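Local structure of membrane lipoprotein family protein (Aeropyrum pernix, 4PEV) at residues Y205-Q210 / G391-V396; N213-T218 / W378-E383; N264-A269 / A276-Q281. The protein probably serves as the extracellular solute-binding component of an ABC transporter and binds adenosine, consistent with a role in nucleoside uptake. All blocks are in the same frame, centred on the assembly; numbering follows the deposited sequence.

In the fold
Contacts 1, 2 and 3 all lie away from the adenosine site, on the side of the two-lobed binding protein whose mixed sheet contains strand 277-282. Contacts 1 and 2 share helix 196-214 and its immediate continuation; their centres are 12 Å apart. Contact 3 is separate, with its centre 25 Å from that of contact 1 and 24 Å from that of contact 2. Along the chain they are nested: 264-269 with 276-281 lies innermost, enclosed by 213-218 with 378-383, which is enclosed in turn by 205-210 with 391-396. The local beta-alpha-beta packing of contact 3 is thus complemented by two long-range contacts that bring C-terminal elements back onto helix 196-214 and the turn that follows it.

Contact 1 of 3, residues Y205-Q210 / G391-V396; sequences YLYGVQ and GEIKFV
Tyr-207 and Phe-395 form a T-shaped (edge-to-face) aromatic pair that joins helix 196-214 to the segment connecting helices 375-389 and 401-412. Their ring centroids are 5.2 Å apart and the ring planes stand at 80°. Phe-395 supplies the edge: its CE2 lies over one face of the tyrosine ring, displaced from the ring centre toward the rim, and comes closest to Tyr-207 CG, at 3.9 Å. Such an arrangement sets aromatic C-H groups against the pi cloud of the partner. The tyrosine reaches across because its CG is anti to the backbone N (chi1 -180°), which carries the ring outward from the helix.

The second kind of contact is a van der Waals one, a methyl against a hydroxyl, at the far end of the same tyrosine. Ile-393 approaches it end-on, from the opposite direction. Phe-395 and Ile-393 therefore meet two different parts of Tyr-207, the ring face and the hydroxyl end, and the two segments are joined through these side chains without hydrogen bonding to each other.

Surrounding elements complete the buried site. Leu-416 also touches Tyr-207, while Phe-395 packs on Gln-160 and Ser-164 of helix 159-181. Ile-393 rests on Leu-384 and Ile-388 of helix 375-389, and across the contact its CD1 lies 3.6 Å from Tyr-207 OH.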
loop_
_atom_site.group_PDB
_atom_site.type_symbol
_atom_site.label_atom_id
_atom_site.label_comp_id
_atom_site.label_asym_id
_atom_site.label_seq_id
_atom_site.Cartn_x
_atom_site.Cartn_y
_atom_site.Cartn_z
ATOM N N TYR C 205 6.334 7.241 6.532
ATOM C CA TYR C 205 5.433 8.362 6.389
ATOM C C TYR C 205 5.843 9.473 7.339
ATOM O O TYR C 205 5.920 10.622 6.936
ATOM C CB TYR C 205 3.987 7.905 6.638
ATOM C CG TYR C 205 2.916 8.955 6.409
ATOM C CD1 TYR C 205 2.814 9.637 5.192
ATOM C CD2 TYR C 205 1.982 9.251 7.402
ATOM C CE1 TYR C 205 1.821 10.589 4.974
ATOM C CE2 TYR C 205 0.983 10.199 7.190
ATOM C CZ TYR C 205 0.910 10.861 5.976
ATOM O OH TYR C 205 -0.071 11.802 5.788
ATOM N N LEU C 206 6.102 9.120 8.593
ATOM C CA LEU C 206 6.589 10.073 9.593
ATOM C C LEU C 206 7.955 10.616 9.218
ATOM O O LEU C 206 8.217 11.814 9.326
ATOM C CB LEU C 206 6.700 9.402 10.956
ATOM C CG LEU C 206 7.077 10.268 12.162
ATOM C CD1 LEU C 206 6.190 11.495 12.340
ATOM C CD2 LEU C 206 7.024 9.402 13.409
ATOM N N TYR C 207 8.829 9.726 8.775
ATOM C CA TYR C 207 10.125 10.145 8.293
ATOM C C TYR C 207 9.951 11.242 7.273
ATOM O O TYR C 207 10.559 12.292 7.388
ATOM C CB TYR C 207 10.893 8.981 7.664
ATOM C CG TYR C 207 12.251 9.396 7.159
ATOM C CD1 TYR C 207 12.391 9.946 5.901
ATOM C CD2 TYR C 207 13.390 9.263 7.948
ATOM C CE1 TYR C 207 13.619 10.344 5.427
ATOM C CE2 TYR C 207 14.638 9.660 7.476
ATOM C CZ TYR C 207 14.734 10.208 6.212
ATOM O OH TYR C 207 15.935 10.612 5.689
ATOM N N GLY C 208 9.123 10.982 6.271
ATOM C CA GLY C 208 8.913 11.920 5.171
ATOM C C GLY C 208 8.353 13.260 5.605
ATOM O O GLY C 208 8.673 14.275 5.015
ATOM N N VAL C 209 7.513 13.266 6.631
ATOM C CA VAL C 209 6.931 14.513 7.141
ATOM C C VAL C 209 7.987 15.315 7.893
ATOM O O VAL C 209 8.068 16.532 7.728
ATOM C CB VAL C 209 5.723 14.257 8.083
ATOM C CG1 VAL C 209 5.352 15.516 8.867
ATOM C CG2 VAL C 209 4.524 13.738 7.296
ATOM N N GLN C 210 8.774 14.639 8.730
ATOM C CA GLN C 210 9.816 15.309 9.502
ATOM C C GLN C 210 10.904 15.815 8.586
ATOM O O GLN C 210 11.485 16.867 8.845
ATOM C CB GLN C 210 10.433 14.374 10.530
ATOM C CG GLN C 210 9.495 13.934 11.638
ATOM C CD GLN C 210 9.066 15.089 12.509
ATOM O OE1 GLN C 210 8.408 16.006 12.040
ATOM N NE2 GLN C 210 9.435 15.050 13.779
ATOM N N GLY C 391 21.456 4.360 -2.933
ATOM C CA GLY C 391 21.973 3.540 -1.844
ATOM C C GLY C 391 22.483 4.418 -0.726
ATOM O O GLY C 391 22.754 3.937 0.372
ATOM N N GLU C 392 22.594 5.720 -0.992
ATOM C CA GLU C 392 23.047 6.669 0.023
ATOM C C GLU C 392 22.129 6.634 1.255
ATOM O O GLU C 392 22.550 7.005 2.343
ATOM C CB GLU C 392 23.126 8.086 -0.556
ATOM C CG GLU C 392 23.816 9.105 0.347
ATOM C CD GLU C 392 23.327 10.538 0.123
ATOM O OE1 GLU C 392 23.145 11.278 1.133
ATOM O OE2 GLU C 392 23.121 10.925 -1.059
ATOM N N ILE C 393 20.879 6.199 1.070
ATOM C CA ILE C 393 19.916 6.009 2.168
ATOM C C ILE C 393 19.279 4.611 2.109
ATOM O O ILE C 393 18.880 4.130 1.034
ATOM C CB ILE C 393 18.827 7.112 2.150
ATOM C CG1 ILE C 393 19.216 8.251 3.098
ATOM C CG2 ILE C 393 17.460 6.580 2.561
ATOM C CD1 ILE C 393 18.205 9.383 3.152
ATOM N N LYS C 394 19.208 3.969 3.273
ATOM C CA LYS C 394 18.533 2.688 3.428
ATOM C C LYS C 394 17.908 2.642 4.821
ATOM O O LYS C 394 18.577 2.892 5.826
ATOM C CB LYS C 394 19.509 1.519 3.222
ATOM C CG LYS C 394 18.856 0.145 3.034
ATOM C CD LYS C 394 19.875 -0.996 3.170
ATOM C CE LYS C 394 19.285 -2.368 2.878
ATOM N NZ LYS C 394 18.837 -2.487 1.461
ATOM N N PHE C 395 16.620 2.326 4.865
ATOM C CA PHE C 395 15.890 2.252 6.119
ATOM C C PHE C 395 16.178 0.937 6.852
ATOM O O PHE C 395 16.631 -0.029 6.249
ATOM C CB PHE C 395 14.386 2.381 5.852
ATOM C CG PHE C 395 13.976 3.711 5.278
ATOM C CD1 PHE C 395 13.963 3.915 3.907
ATOM C CD2 PHE C 395 13.578 4.750 6.112
ATOM C CE1 PHE C 395 13.573 5.135 3.374
ATOM C CE2 PHE C 395 13.190 5.972 5.587
ATOM C CZ PHE C 395 13.188 6.167 4.215
ATOM N N VAL C 396 15.903 0.909 8.151
ATOM C CA VAL C 396 16.029 -0.310 8.952
ATOM C C VAL C 396 14.676 -1.024 9.004
ATOM O O VAL C 396 13.651 -0.378 9.143
ATOM C CB VAL C 396 16.480 -0.014 10.404
ATOM C CG1 VAL C 396 16.974 -1.295 11.080
ATOM C CG2 VAL C 396 17.577 1.040 10.435
#

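Contact 2 of 3, residues N213-T218 / W378-E383; sequences NQAMGT and WRLVEE
The backbones approach most closely at Ala-215 and Leu-380, whose CA atoms are 8.2 Å apart, where the chain turning off helix 196-214 passes helix 375-389. Leu-380 is the side chain that bridges this distance, using its two methyl branches separately. CD2 meets Ala-215 CB at 3.7 Å, and CD1 lies 4.1 Å from the selenium atom SE of Met-216, which is present as selenomethionine. The leucine CG is anti to its own carbonyl carbon (chi1 -68°), and at CG the side chain forks, one methyl to each neighbour. Met-216 does not start out directly at the helix; a bend at chi2 (86°) brings its selenium closer, and its chain passes Leu-380 at a slant.

The turn carrying Ala-215 and Met-216 is closed by a side-chain bond between its ends. Thr-218 OG1 donates to Asn-213 OD1 over 2.9 Å, arriving in the carbonyl plane on a lone pair with a C=O...donor angle of 130°. The same oxygen also accepts from Val-220 N, while Asn-213 ND2 donates to Gln-210 OE1, so the amide is gripped at both of its polar atoms and its rotation is fixed.

Only Leu-380 of the three touching residues is buried: it also packs on Tyr-211 and Tyr-212 of helix 196-214 and on Ile-168 of helix 159-181, which places the contact at the outer margin of a three-helix junction.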
loop_
_atom_site.group_PDB
_atom_site.type_symbol
_atom_site.label_atom_id
_atom_site.label_comp_id
_atom_site.label_asym_id
_atom_site.label_seq_id
_atom_site.Cartn_x
_atom_site.Cartn_y
_atom_site.Cartn_z
ATOM N N ASN C 213 9.507 18.993 7.168
ATOM C CA ASN C 213 9.615 19.958 8.269
ATOM C C ASN C 213 11.004 20.516 8.518
ATOM O O ASN C 213 11.167 21.735 8.616
ATOM C CB ASN C 213 9.117 19.333 9.559
ATOM C CG ASN C 213 7.619 19.249 9.611
ATOM O OD1 ASN C 213 6.918 19.973 8.912
ATOM N ND2 ASN C 213 7.116 18.372 10.450
ATOM N N GLN C 214 11.993 19.630 8.627
ATOM C CA GLN C 214 13.390 20.045 8.837
ATOM C C GLN C 214 13.976 20.774 7.646
ATOM O O GLN C 214 14.602 21.809 7.813
ATOM C CB GLN C 214 14.274 18.867 9.209
ATOM C CG GLN C 214 14.070 18.444 10.655
ATOM C CD GLN C 214 14.945 17.277 11.062
ATOM O OE1 GLN C 214 15.892 16.909 10.351
ATOM N NE2 GLN C 214 14.634 16.680 12.218
ATOM N N ALA C 215 13.750 20.270 6.441
ATOM C CA ALA C 215 14.252 20.944 5.232
ATOM C C ALA C 215 13.528 22.250 4.918
ATOM O O ALA C 215 13.822 22.868 3.907
ATOM C CB ALA C 215 14.174 20.015 4.019
HETATM N N MSE C 216 12.587 22.665 5.768
HETATM C CA MSE C 216 11.673 23.756 5.423
HETATM C C MSE C 216 11.213 24.619 6.580
HETATM O O MSE C 216 10.468 25.577 6.370
HETATM C CB MSE C 216 10.475 23.060 4.777
HETATM C CG MSE C 216 9.751 23.895 3.750
HETATM SE SE MSE C 216 10.649 23.664 2.009
HETATM C CE MSE C 216 9.880 25.281 1.179
ATOM N N GLY C 217 11.636 24.303 7.806
ATOM C CA GLY C 217 11.304 25.112 8.980
ATOM C C GLY C 217 9.817 25.185 9.257
ATOM O O GLY C 217 9.309 26.215 9.674
ATOM N N THR C 218 9.111 24.089 9.004
ATOM C CA THR C 218 7.679 23.996 9.268
ATOM C C THR C 218 7.499 22.998 10.383
ATOM O O THR C 218 8.407 22.217 10.646
ATOM C CB THR C 218 6.925 23.518 8.024
ATOM O OG1 THR C 218 7.627 22.418 7.426
ATOM C CG2 THR C 218 6.825 24.648 7.013
ATOM N N TRP C 378 8.061 18.811 -4.727
ATOM C CA TRP C 378 8.629 17.962 -5.790
ATOM C C TRP C 378 10.144 17.880 -5.788
ATOM O O TRP C 378 10.718 16.846 -6.138
ATOM C CB TRP C 378 8.180 18.465 -7.161
ATOM C CG TRP C 378 6.726 18.242 -7.417
ATOM C CD1 TRP C 378 5.782 19.185 -7.726
ATOM C CD2 TRP C 378 6.042 16.988 -7.362
ATOM N NE1 TRP C 378 4.553 18.588 -7.879
ATOM C CE2 TRP C 378 4.683 17.240 -7.661
ATOM C CE3 TRP C 378 6.447 15.666 -7.088
ATOM C CZ2 TRP C 378 3.723 16.218 -7.694
ATOM C CZ3 TRP C 378 5.497 14.653 -7.122
ATOM C CH2 TRP C 378 4.148 14.935 -7.420
ATOM N N ARG C 379 10.770 18.993 -5.426
ATOM C CA ARG C 379 12.215 19.118 -5.328
ATOM C C ARG C 379 12.669 18.177 -4.217
ATOM O O ARG C 379 13.561 17.358 -4.416
ATOM C CB ARG C 379 12.563 20.590 -5.015
ATOM C CG ARG C 379 13.974 21.079 -5.323
ATOM C CD ARG C 379 14.293 22.381 -4.569
ATOM N NE ARG C 379 14.710 22.126 -3.172
ATOM C CZ ARG C 379 14.178 22.667 -2.063
ATOM N NH1 ARG C 379 13.184 23.552 -2.111
ATOM N NH2 ARG C 379 14.666 22.330 -0.868
ATOM N N LEU C 380 12.012 18.267 -3.062
ATOM C CA LEU C 380 12.283 17.368 -1.929
ATOM C C LEU C 380 11.948 15.894 -2.189
ATOM O O LEU C 380 12.687 15.018 -1.737
ATOM C CB LEU C 380 11.538 17.833 -0.682
ATOM C CG LEU C 380 12.048 19.156 -0.116
ATOM C CD1 LEU C 380 11.065 19.727 0.898
ATOM C CD2 LEU C 380 13.436 18.986 0.497
ATOM N N VAL C 381 10.833 15.617 -2.880
ATOM C CA VAL C 381 10.516 14.252 -3.345
ATOM C C VAL C 381 11.700 13.702 -4.107
ATOM O O VAL C 381 12.237 12.669 -3.750
ATOM C CB VAL C 381 9.279 14.209 -4.281
ATOM C CG1 VAL C 381 9.207 12.888 -5.047
ATOM C CG2 VAL C 381 7.991 14.438 -3.492
ATOM N N GLU C 382 12.096 14.421 -5.154
ATOM C CA GLU C 382 13.202 14.024 -6.023
ATOM C C GLU C 382 14.541 13.869 -5.270
ATOM O O GLU C 382 15.317 12.964 -5.551
ATOM C CB GLU C 382 13.328 15.027 -7.181
ATOM C CG GLU C 382 14.352 14.646 -8.246
ATOM C CD GLU C 382 14.205 13.208 -8.734
ATOM O OE1 GLU C 382 13.157 12.884 -9.341
ATOM O OE2 GLU C 382 15.138 12.395 -8.508
ATOM N N GLU C 383 14.788 14.735 -4.300
ATOM C CA GLU C 383 16.024 14.687 -3.539
ATOM C C GLU C 383 16.047 13.504 -2.594
ATOM O O GLU C 383 17.115 13.097 -2.173
ATOM C CB GLU C 383 16.229 16.006 -2.775
ATOM C CG GLU C 383 17.155 15.986 -1.551
ATOM C CD GLU C 383 17.134 17.325 -0.803
ATOM O OE1 GLU C 383 17.375 18.368 -1.465
ATOM O OE2 GLU C 383 16.856 17.342 0.430
#

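Contact 3 of 3, residues N264-A269 / A276-Q281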
loop_
_atom_site.group_PDB
_atom_site.type_symbol
_atom_site.label_atom_id
_atom_site.label_comp_id
_atom_site.label_asym_id
_atom_site.label_seq_id
_atom_site.Cartn_x
_atom_site.Cartn_y
_atom_site.Cartn_z
ATOM N N ASN C 264 -14.551 8.444 1.636
ATOM C CA ASN C 264 -15.895 8.977 1.717
ATOM C C ASN C 264 -16.038 10.058 2.771
ATOM O O ASN C 264 -16.820 10.965 2.597
ATOM C CB ASN C 264 -16.902 7.861 1.919
ATOM C CG ASN C 264 -16.970 6.934 0.724
ATOM O OD1 ASN C 264 -16.797 7.344 -0.420
ATOM N ND2 ASN C 264 -17.223 5.674 0.989
ATOM N N ALA C 265 -15.258 9.983 3.837
ATOM C CA ALA C 265 -15.287 10.999 4.879
ATOM C C ALA C 265 -14.730 12.342 4.384
ATOM O O ALA C 265 -15.255 13.418 4.740
ATOM C CB ALA C 265 -14.506 10.517 6.090
ATOM N N VAL C 266 -13.678 12.264 3.566
ATOM C CA VAL C 266 -13.026 13.445 2.995
ATOM C C VAL C 266 -13.921 14.074 1.917
ATOM O O VAL C 266 -13.910 15.293 1.739
ATOM C CB VAL C 266 -11.607 13.097 2.440
ATOM C CG1 VAL C 266 -10.920 14.302 1.804
ATOM C CG2 VAL C 266 -10.732 12.522 3.540
ATOM N N LYS C 267 -14.710 13.261 1.210
ATOM C CA LYS C 267 -15.694 13.797 0.248
ATOM C C LYS C 267 -16.749 14.673 0.920
ATOM O O LYS C 267 -17.093 15.745 0.427
ATOM C CB LYS C 267 -16.421 12.674 -0.486
ATOM C CG LYS C 267 -15.560 11.886 -1.452
ATOM C CD LYS C 267 -16.353 11.328 -2.620
ATOM C CE LYS C 267 -17.263 10.184 -2.206
ATOM N NZ LYS C 267 -18.513 10.198 -3.029
ATOM N N GLU C 268 -17.259 14.207 2.054
ATOM C CA GLU C 268 -18.397 14.846 2.693
ATOM C C GLU C 268 -17.864 16.104 3.365
ATOM O O GLU C 268 -18.539 17.108 3.387
ATOM C CB GLU C 268 -19.179 13.867 3.614
ATOM C CG GLU C 268 -19.039 12.392 3.167
ATOM C CD GLU C 268 -20.272 11.471 3.243
ATOM O OE1 GLU C 268 -20.346 10.540 2.387
ATOM O OE2 GLU C 268 -21.129 11.624 4.149
ATOM N N ALA C 269 -16.613 16.080 3.823
ATOM C CA ALA C 269 -15.890 17.321 4.210
ATOM C C ALA C 269 -15.754 18.342 3.053
ATOM O O ALA C 269 -16.068 19.514 3.224
ATOM C CB ALA C 269 -14.517 16.990 4.785
ATOM N N ALA C 276 -9.691 19.581 2.134
ATOM C CA ALA C 276 -8.984 18.365 2.562
ATOM C C ALA C 276 -8.725 17.421 1.395
ATOM O O ALA C 276 -9.455 17.419 0.422
ATOM C CB ALA C 276 -9.781 17.635 3.639
ATOM N N PHE C 277 -7.702 16.589 1.515
ATOM C CA PHE C 277 -7.322 15.697 0.424
ATOM C C PHE C 277 -6.977 14.303 0.921
ATOM O O PHE C 277 -6.523 14.140 2.048
ATOM C CB PHE C 277 -6.121 16.274 -0.320
ATOM C CG PHE C 277 -6.405 17.577 -0.999
ATOM C CD1 PHE C 277 -6.996 17.604 -2.253
ATOM C CD2 PHE C 277 -6.081 18.780 -0.386
ATOM C CE1 PHE C 277 -7.265 18.814 -2.877
ATOM C CE2 PHE C 277 -6.347 19.991 -1.006
ATOM C CZ PHE C 277 -6.939 20.005 -2.252
ATOM N N SER C 278 -7.195 13.306 0.067
ATOM C CA SER C 278 -6.881 11.932 0.392
ATOM C C SER C 278 -5.701 11.480 -0.461
ATOM O O SER C 278 -5.431 12.043 -1.522
ATOM C CB SER C 278 -8.092 11.026 0.132
ATOM O OG SER C 278 -9.192 11.331 0.979
ATOM N N ILE C 279 -5.008 10.452 0.014
ATOM C CA ILE C 279 -3.902 9.836 -0.707
ATOM C C ILE C 279 -4.083 8.308 -0.798
ATOM O O ILE C 279 -4.177 7.620 0.222
ATOM C CB ILE C 279 -2.561 10.171 -0.031
ATOM C CG1 ILE C 279 -2.441 11.704 0.120
ATOM C CG2 ILE C 279 -1.401 9.543 -0.809
ATOM C CD1 ILE C 279 -1.124 12.212 0.689
ATOM N N GLY C 280 -4.127 7.796 -2.031
ATOM C CA GLY C 280 -4.386 6.384 -2.292
ATOM C C GLY C 280 -3.188 5.501 -2.042
ATOM O O GLY C 280 -2.060 5.981 -1.974
ATOM N N GLN C 281 -3.431 4.207 -1.892
ATOM C CA GLN C 281 -2.342 3.256 -1.708
ATOM C C GLN C 281 -2.617 1.948 -2.437
ATOM O O GLN C 281 -3.766 1.504 -2.515
ATOM C CB GLN C 281 -2.077 3.002 -0.214
ATOM C CG GLN C 281 -0.906 2.080 0.117
ATOM C CD GLN C 281 0.414 2.481 -0.545
ATOM O OE1 GLN C 281 0.815 3.658 -0.544
ATOM N NE2 GLN C 281 1.104 1.491 -1.112
#
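Val-266 meets Ala-276 and Ser-278 within a beta-alpha-beta unit, where helix 258-271 connects parallel strands 248-254 and 277-282 and packs against the sheet they share. Followed outward, the valine side chain spreads across the start of the second strand. Its CB already lies beside the hydroxyl oxygen OG of Ser-278. From there the side chain forks, and both methyls border that same oxygen. CG1, anti to the backbone N (chi1 178°), alone also reaches the preceding residues: Val-266 CG1 is 3.7 Å from Ala-276 O and lies at a similar distance from Phe-277 N. One branched residue thereby covers Ala-276, just before the strand, and Ser-278 within it, both pointing toward the helix, while the intervening Phe-277 points away, to the opposite face of the sheet, where it meets Ile-173 and Ile-177 of helix 159-181.

All the residues that touch here are buried, and Val-266 also rests on Phe-251 of the preceding strand. The contact is remote from the ligand, although strand 277-282 ends at Asp-282, which binds adenosine. Across the helix-sheet interface the apolar side chains meet methyl to methyl, with Val-266 CG1 4.0 Å from Ala-276 CB.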